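Local coordinates for beta-lactamase-like protein (PDB 6B9V), which probably acts as a metal-dependent diphosphatase of the PhnP family that cleaves reactive FAD photoproducts, at residues 10-15 with 35-40. Sequence-based numbering, arbitrary orientation.
Sequences LGSGTS and DRRLRP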
ATOM      1  N   LEU A  10       0.502   1.924  14.511  1.00 11.14           N
ATOM      2  CA  LEU A  10       0.972   2.196  13.146  1.00 10.90           C
ATOM      3  C   LEU A  10      -0.153   2.772  12.285  1.00 12.88           C
ATOM      4  O   LEU A  10       0.090   3.602  11.405  1.00 13.86           O
ATOM      5  CB  LEU A  10       1.526   0.917  12.509  1.00  9.75           C
ATOM      6  CG  LEU A  10       2.645   0.241  13.313  1.00 14.66           C
ATOM      7  CD1 LEU A  10       3.101  -1.061  12.631  1.00 15.02           C
ATOM      8  CD2 LEU A  10       3.862   1.178  13.529  1.00 19.21           C
ATOM      9  N   GLY A  11      -1.387   2.334  12.540  1.00 12.43           N
ATOM     10  CA  GLY A  11      -2.537   2.911  11.864  1.00  9.32           C
ATOM     11  C   GLY A  11      -3.780   2.724  12.729  1.00 12.61           C
ATOM     12  O   GLY A  11      -3.926   1.698  13.365  1.00 13.24           O
ATOM     13  N   SER A  12      -4.640   3.735  12.768  1.00 12.79           N
ATOM     14  CA  SER A  12      -5.835   3.709  13.608  1.00 14.63           C
ATOM     15  C   SER A  12      -7.113   3.754  12.767  1.00 15.37           C
ATOM     16  O   SER A  12      -8.215   3.869  13.301  1.00 14.41           O
ATOM     17  CB  SER A  12      -5.804   4.888  14.593  1.00 10.22           C
ATOM     18  OG  SER A  12      -5.806   6.135  13.900  1.00 11.02           O
ATOM     19  N   GLY A  13      -6.972   3.665  11.446  1.00 14.87           N
ATOM     20  CA  GLY A  13      -8.098   3.917  10.564  1.00 13.41           C
ATOM     21  C   GLY A  13      -8.820   2.671  10.057  1.00 15.63           C
ATOM     22  O   GLY A  13      -8.386   1.543  10.277  1.00 14.04           O
ATOM     23  N   THR A  14      -9.926   2.894   9.360  1.00 13.43           N
ATOM     24  CA  THR A  14     -10.711   1.818   8.768  1.00 13.31           C
ATOM     25  C   THR A  14     -10.082   1.339   7.436  1.00 11.25           C
ATOM     26  O   THR A  14      -8.975   1.767   7.065  1.00 15.62           O
ATOM     27  CB  THR A  14     -12.186   2.268   8.544  1.00 16.09           C
ATOM     28  OG1 THR A  14     -12.970   1.137   8.155  1.00 21.35           O
ATOM     29  CG2 THR A  14     -12.277   3.365   7.462  1.00 13.31           C
ATOM     30  N   SER A  15     -10.792   0.468   6.717  1.00 14.89           N
ATOM     31  CA  SER A  15     -10.197  -0.239   5.573  1.00 17.54           C
ATOM     32  C   SER A  15      -9.795   0.691   4.431  1.00 19.34           C
ATOM     33  O   SER A  15      -8.812   0.436   3.735  1.00 18.86           O
ATOM     34  CB  SER A  15     -11.164  -1.307   5.047  1.00 15.24           C
ATOM     35  OG  SER A  15     -12.338  -0.696   4.552  1.00 19.60           O
ATOM     36  N   ASP A  35      -6.743  13.241  12.554  1.00 15.56           N
ATOM     37  CA  ASP A  35      -7.808  12.824  11.644  1.00 15.53           C
ATOM     38  C   ASP A  35      -7.241  12.165  10.381  1.00 16.50           C
ATOM     39  O   ASP A  35      -8.000  11.733   9.519  1.00 15.00           O
ATOM     40  CB  ASP A  35      -8.704  14.015  11.259  1.00 17.41           C
ATOM     41  CG  ASP A  35      -9.768  14.320  12.312  1.00 19.71           C
ATOM     42  OD1 ASP A  35     -10.297  13.378  12.930  1.00 18.84           O
ATOM     43  OD2 ASP A  35     -10.084  15.511  12.514  1.00 18.28           O
ATOM     44  N   ARG A  36      -5.912  12.113  10.267  1.00 13.94           N
ATOM     45  CA  ARG A  36      -5.262  11.345   9.214  1.00 14.83           C
ATOM     46  C   ARG A  36      -4.937   9.979   9.768  1.00 15.05           C
ATOM     47  O   ARG A  36      -4.192   9.862  10.745  1.00 15.14           O
ATOM     48  CB  ARG A  36      -3.985  12.028   8.714  1.00 14.54           C
ATOM     49  CG  ARG A  36      -3.250  11.258   7.614  1.00 23.50           C
ATOM     50  CD  ARG A  36      -1.891  11.940   7.276  1.00 39.22           C
ATOM     51  NE  ARG A  36      -1.236  11.420   6.067  1.00 36.77           N
ATOM     52  CZ  ARG A  36      -0.528  10.291   6.025  1.00 36.61           C
ATOM     53  NH1 ARG A  36      -0.410   9.544   7.113  1.00 31.43           N
ATOM     54  NH2 ARG A  36       0.048   9.892   4.896  1.00 30.17           N
ATOM     55  N   ARG A  37      -5.502   8.946   9.150  1.00 12.78           N
ATOM     56  CA  ARG A  37      -5.401   7.600   9.696  1.00 13.93           C
ATOM     57  C   ARG A  37      -5.050   6.561   8.626  1.00 15.16           C
ATOM     58  O   ARG A  37      -5.811   6.361   7.683  1.00 14.36           O
ATOM     59  CB  ARG A  37      -6.726   7.213  10.370  1.00 14.56           C
ATOM     60  CG  ARG A  37      -7.282   8.241  11.371  1.00 10.65           C
ATOM     61  CD  ARG A  37      -8.497   7.603  12.100  1.00 10.81           C
ATOM     62  NE  ARG A  37      -9.158   8.538  13.001  1.00 12.07           N
ATOM     63  CZ  ARG A  37      -8.800   8.766  14.265  1.00 14.75           C
ATOM     64  NH1 ARG A  37      -7.759   8.145  14.803  1.00 13.10           N
ATOM     65  NH2 ARG A  37      -9.490   9.630  14.998  1.00 15.07           N
ATOM     66  N   LEU A  38      -3.903   5.899   8.780  1.00 11.11           N
ATOM     67  CA  LEU A  38      -3.564   4.774   7.900  1.00  9.49           C
ATOM     68  C   LEU A  38      -4.294   3.501   8.339  1.00 18.12           C
ATOM     69  O   LEU A  38      -4.976   3.489   9.375  1.00 14.29           O
ATOM     70  CB  LEU A  38      -2.052   4.532   7.890  1.00 14.23           C
ATOM     71  CG  LEU A  38      -1.225   5.763   7.518  1.00 17.84           C
ATOM     72  CD1 LEU A  38       0.278   5.441   7.511  1.00 18.22           C
ATOM     73  CD2 LEU A  38      -1.671   6.301   6.150  1.00 16.21           C
ATOM     74  N   ARG A  39      -4.190   2.435   7.557  1.00 12.55           N
ATOM     75  CA  ARG A  39      -4.906   1.220   7.843  1.00 15.10           C
ATOM     76  C   ARG A  39      -4.446   0.545   9.164  1.00 13.86           C
ATOM     77  O   ARG A  39      -3.375   0.813   9.612  1.00 13.49           O
ATOM     78  CB  ARG A  39      -4.884   0.252   6.644  1.00 15.70           C
ATOM     79  CG  ARG A  39      -6.009   0.460   5.629  1.00 15.15           C
ATOM     80  CD  ARG A  39      -6.091   1.847   5.061  1.00 41.39           C
ATOM     81  NE  ARG A  39      -5.097   2.110   4.042  1.00 23.67           N
ATOM     82  CZ  ARG A  39      -5.232   1.854   2.763  1.00 38.69           C
ATOM     83  NH1 ARG A  39      -6.341   1.326   2.277  1.00 24.63           N
ATOM     84  NH2 ARG A  39      -4.257   2.092   1.963  1.00 61.89           N
ATOM     85  N   PRO A  40      -5.277  -0.328   9.739  1.00 12.34           N
ATOM     86  CA  PRO A  40      -5.099  -0.640  11.169  1.00 14.43           C
ATOM     87  C   PRO A  40      -4.049  -1.704  11.531  1.00 14.46           C
ATOM     88  O   PRO A  40      -4.093  -2.823  11.021  1.00 11.67           O
ATOM     89  CB  PRO A  40      -6.512  -1.100  11.594  1.00  9.67           C
ATOM     90  CG  PRO A  40      -7.100  -1.723  10.362  1.00 17.32           C
ATOM     91  CD  PRO A  40      -6.544  -0.878   9.197  1.00 14.16           C
TER
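R37 and R39 each reach across to residues 10-15 with one guanidinium N-H, while the two backbones meet at glycines. R37 leaves its backbone with CG anti to the carbonyl carbon (chi1 -50°) and runs extended from CG to NE; its NH1 gives a hydrogen bond of 2.9 Å to S12 OG, which lies in the guanidinium plane. D254 bridges the segments, bonding S12 OG through OD1 and L38 N through OD2, and H238 bonds R37 NH2. R39 is instead bent at chi2 and chi3; its CG and CD lie against the carbonyl oxygens of T14 and S15. Its NH1 binds S15 O at 3.0 Å, nearly straight at 166°, while NE pairs with D58 and NH1 also with D89 of the second subunit.

Between backbones, G13 N donates to L38 O (2.9 Å). CA-H...O contacts run both ways: G11 CA meets R39 O at 3.2 Å, and P40 CA meets G11 O at 3.4 Å. Packing is close at the glycines: G13 CA rests on R37 CB (3.6 Å), and P40 CD sits 3.2 Å from G13 O, a buried oxygen without a hydrogen-bond partner.

A classic beta bulge sets L10 and G11 opposite S41 as strand 2-9 gives way to the loop. The contact thus ties together both ends of the long loop joining strands 2-9 and 41-46, beside the dimanganese site of this metallo-beta-lactamase fold, where T14 touches the manganese ligand H231 and S15, R39 and P40 touch D82.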